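Anopheles gambiae adenosine kinase (Anopheles gambiae, PDB 3LOO) catalyses the phosphorylation of adenosine to AMP, as expected of an adenosine kinase of the pfkB family, and binds bis(adenosine)-5'-tetraphosphate. Local coordinates at residues 89-92 / 98-101; 125-130 / 171-176; 132-137 / 157-162. All blocks are in the same frame, centred on the assembly; numbering follows the deposited sequence.

Contact 1: residues 89-92 / 98-101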
loop_
_atom_site.group_PDB
_atom_site.type_symbol
_atom_site.label_atom_id
_atom_site.label_comp_id
_atom_site.label_asym_id
_atom_site.label_seq_id
_atom_site.Cartn_x
_atom_site.Cartn_y
_atom_site.Cartn_z
ATOM N N VAL A 89 5.465 -5.496 7.502
ATOM C CA VAL A 89 5.601 -6.897 7.084
ATOM C C VAL A 89 6.999 -7.197 6.523
ATOM O O VAL A 89 7.620 -8.175 6.935
ATOM C CB VAL A 89 4.427 -7.361 6.129
ATOM C CG1 VAL A 89 4.660 -8.814 5.531
ATOM C CG2 VAL A 89 3.069 -7.235 6.858
ATOM N N ALA A 90 7.497 -6.362 5.600
ATOM C CA ALA A 90 8.859 -6.490 5.114
ATOM C C ALA A 90 9.954 -6.491 6.219
ATOM O O ALA A 90 10.903 -7.281 6.159
ATOM C CB ALA A 90 9.167 -5.395 4.069
ATOM N N GLN A 91 9.849 -5.588 7.189
ATOM C CA GLN A 91 10.766 -5.561 8.321
ATOM C C GLN A 91 10.673 -6.822 9.213
ATOM O O GLN A 91 11.703 -7.361 9.692
ATOM C CB GLN A 91 10.509 -4.294 9.135
ATOM C CG GLN A 91 11.202 -3.094 8.551
ATOM C CD GLN A 91 12.742 -3.184 8.648
ATOM O OE1 GLN A 91 13.306 -4.013 9.378
ATOM N NE2 GLN A 91 13.405 -2.313 7.940
ATOM N N TRP A 92 9.454 -7.301 9.405
ATOM C CA TRP A 92 9.245 -8.467 10.241
ATOM C C TRP A 92 9.981 -9.647 9.614
ATOM O O TRP A 92 10.718 -10.377 10.294
ATOM C CB TRP A 92 7.755 -8.753 10.423
ATOM C CG TRP A 92 7.529 -10.101 11.050
ATOM C CD1 TRP A 92 7.882 -10.495 12.328
ATOM C CD2 TRP A 92 6.926 -11.235 10.439
ATOM N NE1 TRP A 92 7.526 -11.808 12.539
ATOM C CE2 TRP A 92 6.940 -12.288 11.396
ATOM C CE3 TRP A 92 6.369 -11.473 9.178
ATOM C CZ2 TRP A 92 6.432 -13.563 11.117
ATOM C CZ3 TRP A 92 5.847 -12.749 8.908
ATOM C CH2 TRP A 92 5.888 -13.772 9.881
ATOM N N ARG A 98 15.602 -0.911 10.562
ATOM C CA ARG A 98 16.057 0.290 9.820
ATOM C C ARG A 98 16.364 0.044 8.367
ATOM O O ARG A 98 16.800 0.965 7.669
ATOM C CB ARG A 98 17.257 0.978 10.523
ATOM C CG ARG A 98 16.941 1.596 11.890
ATOM C CD ARG A 98 18.252 2.116 12.555
ATOM N NE ARG A 98 19.051 2.920 11.612
ATOM C CZ ARG A 98 18.990 4.240 11.480
ATOM N NH1 ARG A 98 18.153 4.939 12.219
ATOM N NH2 ARG A 98 19.788 4.867 10.606
ATOM N N THR A 99 16.134 -1.180 7.899
ATOM C CA THR A 99 16.320 -1.519 6.495
ATOM C C THR A 99 15.297 -0.724 5.621
ATOM O O THR A 99 15.618 -0.339 4.495
ATOM C CB THR A 99 16.253 -3.043 6.227
ATOM O OG1 THR A 99 17.182 -3.720 7.085
ATOM C CG2 THR A 99 16.655 -3.370 4.801
ATOM N N ALA A 100 14.092 -0.485 6.164
ATOM C CA ALA A 100 13.073 0.336 5.475
ATOM C C ALA A 100 12.786 1.635 6.222
ATOM O O ALA A 100 12.733 1.660 7.472
ATOM C CB ALA A 100 11.778 -0.465 5.240
ATOM N N ILE A 101 12.650 2.716 5.453
ATOM C CA ILE A 101 12.304 4.027 5.967
ATOM C C ILE A 101 10.867 4.409 5.500
ATOM O O ILE A 101 10.550 4.232 4.325
ATOM C CB ILE A 101 13.276 5.091 5.430
ATOM C CG1 ILE A 101 14.713 4.820 5.956
ATOM C CG2 ILE A 101 12.834 6.479 5.875
ATOM C CD1 ILE A 101 15.742 5.594 5.160
#
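Q91 carries every close approach between 89-92 and 98-101, reaching from helix 82-94 to the backbone at T99 and A100. Its CB leaves the helix neither straight at the other segment nor away from it, so the remainder of the chain has to turn. CG lies opposite the carbonyl carbon and beside the backbone N (chi1 -82°), and a bend at chi2 (-67°) swings the amide toward the start of strand 100-107.

The terminal atom modelled as NE2 of Q91 sits 2.6 Å from A100 N. It is also 3.0 Å from T99 N, so two consecutive backbone nitrogens converge on one end of the amide. Nitrogen facing two nitrogens is a poor match, and the amide is probably built turned over; with oxygen and nitrogen exchanged, either approach may become a hydrogen bond, though the model does not settle it. The CB atoms of T99 and A100 both point toward the helix and also line the amide end: NE2 of Q91 is 3.4 Å from T99 CB and 3.7 Å from the methyl CB of A100.

The polar end of T99 is occupied elsewhere, since OG1 is hydrogen-bonded to R96 O in the connection between helix and strand. R98 directs its CB away from the helix and forms a salt bridge through NE with D23. T99 packs on L94 and L328, and A100 on L87, so apolar side chains surround the strand side of the contact.

The contact thus closes a helix-to-strand turn in the alpha/beta layer. Two backbone nitrogens facing one amide end would suit an acceptor, consistent with a turned-over amide, but the geometry leaves this open.

Contact 2: residues 125-130 / 171-176; sequences NVQYQR and RAYLQG
Y173 projects from helix 168-176 toward strand 125-131 and meets N125 and Q127, two residues apart on the same side of the strand. Its CG stands opposite the carbonyl carbon of the same residue (chi1 -75°), which sends the ring to the strand, while Q127 bends at chi2 to lay its amide beside CE2. The ring atom CE2 of Y173 packs 3.6 Å from Q127 CD, the two side chains crossing at about a right angle with their flat groups 59° apart. N125 approaches Y173 from the opposite direction, its amide nearly perpendicular to the ring (85°); N125 ND2 as modelled lies 3.2 Å from Y173 OH. Both amides are probably turned over in the model, so the polar part of this meeting stays undecided.

One residue on, L174 O accepts a hydrogen bond from R206, holding the helix that carries Y173. Q175 N bonds to R171 O (2.9 Å), the i to i-4 pattern of a helix.

On the strand, V126 and Y128 instead pack on helix 110-122. Helices 168-176 and 110-122 therefore flank opposite faces of the edge strand, the alpha/beta/alpha layering characteristic of the ribokinase-like fold of pfkB kinases.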
loop_
_atom_site.group_PDB
_atom_site.type_symbol
_atom_site.label_atom_id
_atom_site.label_comp_id
_atom_site.label_asym_id
_atom_site.label_seq_id
_atom_site.Cartn_x
_atom_site.Cartn_y
_atom_site.Cartn_z
ATOM N N ASN A 125 12.200 2.366 10.288
ATOM C CA ASN A 125 12.664 3.684 10.615
ATOM C C ASN A 125 11.553 4.656 10.173
ATOM O O ASN A 125 11.459 5.008 8.995
ATOM C CB ASN A 125 14.001 3.980 9.911
ATOM C CG ASN A 125 14.503 5.383 10.182
ATOM O OD1 ASN A 125 13.858 6.137 10.903
ATOM N ND2 ASN A 125 15.661 5.748 9.609
ATOM N N VAL A 126 10.727 5.099 11.120
ATOM C CA VAL A 126 9.638 6.008 10.765
ATOM C C VAL A 126 10.126 7.445 10.798
ATOM O O VAL A 126 10.719 7.883 11.772
ATOM C CB VAL A 126 8.368 5.882 11.655
ATOM C CG1 VAL A 126 7.987 4.429 11.812
ATOM C CG2 VAL A 126 8.598 6.512 12.964
ATOM N N GLN A 127 9.873 8.146 9.715
ATOM C CA GLN A 127 10.297 9.538 9.597
ATOM C C GLN A 127 9.069 10.390 9.328
ATOM O O GLN A 127 8.870 10.921 8.236
ATOM C CB GLN A 127 11.371 9.637 8.529
ATOM C CG GLN A 127 12.655 8.901 8.937
ATOM C CD GLN A 127 13.434 9.612 10.042
ATOM O OE1 GLN A 127 14.001 8.966 10.936
ATOM N NE2 GLN A 127 13.495 10.941 9.971
ATOM N N TYR A 128 8.199 10.429 10.341
ATOM C CA TYR A 128 6.912 11.137 10.243
ATOM C C TYR A 128 7.114 12.653 10.235
ATOM O O TYR A 128 7.830 13.188 11.081
ATOM C CB TYR A 128 5.990 10.820 11.429
ATOM C CG TYR A 128 5.420 9.413 11.556
ATOM C CD1 TYR A 128 5.189 8.571 10.446
ATOM C CD2 TYR A 128 5.095 8.927 12.816
ATOM C CE1 TYR A 128 4.640 7.269 10.636
ATOM C CE2 TYR A 128 4.528 7.660 13.000
ATOM C CZ TYR A 128 4.308 6.835 11.915
ATOM O OH TYR A 128 3.769 5.560 12.174
ATOM N N GLN A 129 6.470 13.331 9.295
ATOM C CA GLN A 129 6.177 14.750 9.431
ATOM C C GLN A 129 5.055 14.892 10.489
ATOM O O GLN A 129 4.252 13.983 10.690
ATOM C CB GLN A 129 5.739 15.325 8.068
ATOM C CG GLN A 129 5.510 16.835 8.014
ATOM C CD GLN A 129 5.267 17.334 6.598
ATOM O OE1 GLN A 129 5.017 16.559 5.688
ATOM N NE2 GLN A 129 5.330 18.640 6.413
ATOM N N ARG A 130 5.031 16.023 11.184
ATOM C CA ARG A 130 4.097 16.243 12.289
ATOM C C ARG A 130 3.212 17.405 11.938
ATOM O O ARG A 130 3.698 18.465 11.571
ATOM C CB ARG A 130 4.826 16.571 13.605
ATOM C CG ARG A 130 5.627 15.454 14.171
ATOM C CD ARG A 130 4.679 14.425 14.581
ATOM N NE ARG A 130 5.358 13.241 15.051
ATOM C CZ ARG A 130 4.831 12.389 15.924
ATOM N NH1 ARG A 130 3.614 12.624 16.475
ATOM N NH2 ARG A 130 5.549 11.325 16.264
ATOM N N ARG A 171 16.872 14.247 2.752
ATOM C CA ARG A 171 17.508 14.079 1.444
ATOM C C ARG A 171 18.640 13.055 1.409
ATOM O O ARG A 171 18.808 12.380 0.397
ATOM C CB ARG A 171 17.870 15.407 0.755
ATOM C CG ARG A 171 18.714 16.341 1.543
ATOM C CD ARG A 171 18.393 17.824 1.196
ATOM N NE ARG A 171 18.385 18.099 -0.241
ATOM C CZ ARG A 171 19.481 18.233 -0.991
ATOM N NH1 ARG A 171 20.694 18.116 -0.449
ATOM N NH2 ARG A 171 19.368 18.487 -2.293
ATOM N N ALA A 172 19.381 12.900 2.511
ATOM C CA ALA A 172 20.373 11.818 2.588
ATOM C C ALA A 172 19.673 10.431 2.524
ATOM O O ALA A 172 20.151 9.501 1.885
ATOM C CB ALA A 172 21.241 11.952 3.874
ATOM N N TYR A 173 18.518 10.326 3.166
ATOM C CA TYR A 173 17.714 9.085 3.099
ATOM C C TYR A 173 17.231 8.770 1.659
ATOM O O TYR A 173 17.335 7.633 1.219
ATOM C CB TYR A 173 16.516 9.168 4.014
ATOM C CG TYR A 173 16.788 9.007 5.498
ATOM C CD1 TYR A 173 17.763 8.111 5.975
ATOM C CD2 TYR A 173 16.017 9.705 6.434
ATOM C CE1 TYR A 173 17.975 7.949 7.358
ATOM C CE2 TYR A 173 16.211 9.535 7.810
ATOM C CZ TYR A 173 17.201 8.654 8.256
ATOM O OH TYR A 173 17.383 8.466 9.604
ATOM N N LEU A 174 16.785 9.784 0.918
ATOM C CA LEU A 174 16.380 9.588 -0.492
ATOM C C LEU A 174 17.606 9.202 -1.338
ATOM O O LEU A 174 17.550 8.266 -2.146
ATOM C CB LEU A 174 15.712 10.852 -1.062
ATOM C CG LEU A 174 14.321 11.167 -0.491
ATOM C CD1 LEU A 174 13.809 12.442 -1.156
ATOM C CD2 LEU A 174 13.321 9.999 -0.693
ATOM N N GLN A 175 18.718 9.905 -1.115
ATOM C CA GLN A 175 19.951 9.651 -1.890
ATOM C C GLN A 175 20.479 8.259 -1.661
ATOM O O GLN A 175 20.976 7.644 -2.597
ATOM C CB GLN A 175 21.034 10.674 -1.554
ATOM C CG GLN A 175 20.747 12.030 -2.176
ATOM C CD GLN A 175 21.853 13.075 -1.933
ATOM O OE1 GLN A 175 21.606 14.290 -1.994
ATOM N NE2 GLN A 175 23.076 12.606 -1.684
ATOM N N GLY A 176 20.345 7.744 -0.437
ATOM C CA GLY A 176 20.871 6.412 -0.092
ATOM C C GLY A 176 19.968 5.234 -0.381
ATOM O O GLY A 176 20.380 4.065 -0.269
#

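Contact 3: residues 132-137 / 157-162; sequences ATSPTG and ANDFTP
S134 and D159 are brought together by similar first torsions: in each, the gamma atom stands opposite its own carbonyl carbon and beside the backbone N (chi1 -47° for S134, -63° for D159). Both CB atoms point toward the other segment, and these rotations set OG facing the carboxylate. S134 OG donates a hydrogen bond of 2.8 Å to D159 OD2, entering on the syn side and 18° out of the carboxylate plane. The other carboxylate oxygen takes little part, D159 OD1 lying 3.9 Å from S134 OG.

T133 comes in more loosely, its OG1 3.7 Å from D159 OD2. The strongest polar partner of D159 is S131, whose OG is hydrogen-bonded to the same OD2; T133 OG1 makes a weak hydrogen bond to that hydroxyl. The hydroxyls of S131 and S134 thus grip a single carboxylate oxygen, which probably favours the charged form of the aspartate. S131 OG in addition bonds to S134 N, tying the backbone of the loop to S131, which shares the carboxylate.

The contact lies at the surface; the side chain of D159 is about 14 Å from the bound bis(adenosine)-5'-tetraphosphate. Residues 132-137 lead from strand 125-131 of the large sheet to strand 137-144 of the five-stranded sheet, while 157-162 lead from strand 147-153 back to helix 168-176. The bond therefore pins these two connections together, with D159 also touching C105 on strand 100-107.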
loop_
_atom_site.group_PDB
_atom_site.type_symbol
_atom_site.label_atom_id
_atom_site.label_comp_id
_atom_site.label_asym_id
_atom_site.label_seq_id
_atom_site.Cartn_x
_atom_site.Cartn_y
_atom_site.Cartn_z
ATOM N N ALA A 132 0.622 19.983 13.666
ATOM C CA ALA A 132 0.041 20.421 14.956
ATOM C C ALA A 132 -1.449 20.800 14.823
ATOM O O ALA A 132 -2.176 20.895 15.851
ATOM C CB ALA A 132 0.856 21.547 15.590
ATOM N N THR A 133 -1.905 20.966 13.572
ATOM C CA THR A 133 -3.304 21.363 13.298
ATOM C C THR A 133 -4.281 20.232 13.075
ATOM O O THR A 133 -5.465 20.410 13.354
ATOM C CB THR A 133 -3.451 22.357 12.117
ATOM O OG1 THR A 133 -3.124 21.698 10.887
ATOM C CG2 THR A 133 -2.569 23.604 12.329
ATOM N N SER A 134 -3.837 19.085 12.555
ATOM C CA SER A 134 -4.770 17.966 12.374
ATOM C C SER A 134 -4.433 16.768 13.257
ATOM O O SER A 134 -3.250 16.518 13.580
ATOM C CB SER A 134 -4.866 17.511 10.904
ATOM O OG SER A 134 -5.027 18.618 10.031
ATOM N N PRO A 135 -5.473 16.008 13.647
ATOM C CA PRO A 135 -5.202 14.759 14.334
ATOM C C PRO A 135 -4.714 13.687 13.342
ATOM O O PRO A 135 -4.975 13.798 12.156
ATOM C CB PRO A 135 -6.576 14.353 14.880
ATOM C CG PRO A 135 -7.576 14.967 13.909
ATOM C CD PRO A 135 -6.911 16.190 13.324
ATOM N N THR A 136 -4.061 12.637 13.847
ATOM C CA THR A 136 -3.688 11.470 13.027
ATOM C C THR A 136 -4.894 10.909 12.282
ATOM O O THR A 136 -5.979 10.896 12.809
ATOM C CB THR A 136 -2.908 10.424 13.880
ATOM O OG1 THR A 136 -1.733 11.072 14.410
ATOM C CG2 THR A 136 -2.474 9.191 13.068
ATOM N N GLY A 137 -4.692 10.500 11.029
ATOM C CA GLY A 137 -5.740 9.961 10.185
ATOM C C GLY A 137 -6.112 8.569 10.655
ATOM O O GLY A 137 -5.334 7.897 11.351
ATOM N N ALA A 157 -2.559 12.965 7.666
ATOM C CA ALA A 157 -1.843 12.381 6.506
ATOM C C ALA A 157 -1.924 13.300 5.287
ATOM O O ALA A 157 -1.039 13.256 4.435
ATOM C CB ALA A 157 -2.348 10.986 6.163
ATOM N N ASN A 158 -3.002 14.102 5.201
ATOM C CA ASN A 158 -3.142 15.104 4.152
ATOM C C ASN A 158 -2.267 16.344 4.349
ATOM O O ASN A 158 -2.130 17.142 3.419
ATOM C CB ASN A 158 -4.612 15.530 3.941
ATOM C CG ASN A 158 -4.979 15.618 2.477
ATOM O OD1 ASN A 158 -4.259 16.217 1.653
ATOM N ND2 ASN A 158 -6.075 15.012 2.128
ATOM N N ASP A 159 -1.664 16.515 5.519
ATOM C CA ASP A 159 -0.773 17.646 5.731
ATOM C C ASP A 159 0.658 17.405 5.286
ATOM O O ASP A 159 1.517 18.188 5.607
ATOM C CB ASP A 159 -0.803 18.089 7.202
ATOM C CG ASP A 159 -2.191 18.599 7.632
ATOM O OD1 ASP A 159 -3.020 18.862 6.751
ATOM O OD2 ASP A 159 -2.467 18.703 8.842
ATOM N N PHE A 160 0.928 16.316 4.559
ATOM C CA PHE A 160 2.270 16.029 4.102
ATOM C C PHE A 160 2.698 17.087 3.086
ATOM O O PHE A 160 1.923 17.434 2.204
ATOM C CB PHE A 160 2.330 14.652 3.440
ATOM C CG PHE A 160 3.713 14.246 2.996
ATOM C CD1 PHE A 160 4.531 13.508 3.845
ATOM C CD2 PHE A 160 4.196 14.595 1.736
ATOM C CE1 PHE A 160 5.825 13.146 3.466
ATOM C CE2 PHE A 160 5.481 14.225 1.344
ATOM C CZ PHE A 160 6.292 13.488 2.209
ATOM N N THR A 161 3.942 17.551 3.183
ATOM C CA THR A 161 4.461 18.527 2.211
ATOM C C THR A 161 5.792 18.085 1.626
ATOM O O THR A 161 6.617 17.496 2.334
ATOM C CB THR A 161 4.631 19.940 2.805
ATOM O OG1 THR A 161 5.493 19.873 3.946
ATOM C CG2 THR A 161 3.332 20.518 3.202
ATOM N N PRO A 162 6.019 18.400 0.335
ATOM C CA PRO A 162 7.300 18.088 -0.318
ATOM C C PRO A 162 8.504 18.571 0.486
ATOM O O PRO A 162 9.578 17.995 0.395
ATOM C CB PRO A 162 7.214 18.859 -1.638
ATOM C CG PRO A 162 5.745 18.942 -1.931
ATOM C CD PRO A 162 5.036 18.987 -0.608
#

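Contact 1 is buried, contact 2 partly so, and contact 3 lies at the surface. The first two share the large sheet: strands 100-107 and 125-131 are neighbours in it, joined by a probable hydrogen bond between A100 O and N125 N at 3.0 Å, and I101 packs on Y173. Both rest on amide side chains whose orientation in the model is doubtful, set against backbone in contact 1 and an aromatic ring in contact 2. Contact 3 instead has a clear hydroxyl-to-carboxylate bond between loops. It is nested within the chain span closed by contact 2 and linked to it by a probable hydrogen bond between Q129 NE2 and T161 OG1, whereas contacts 1 and 3 do not touch.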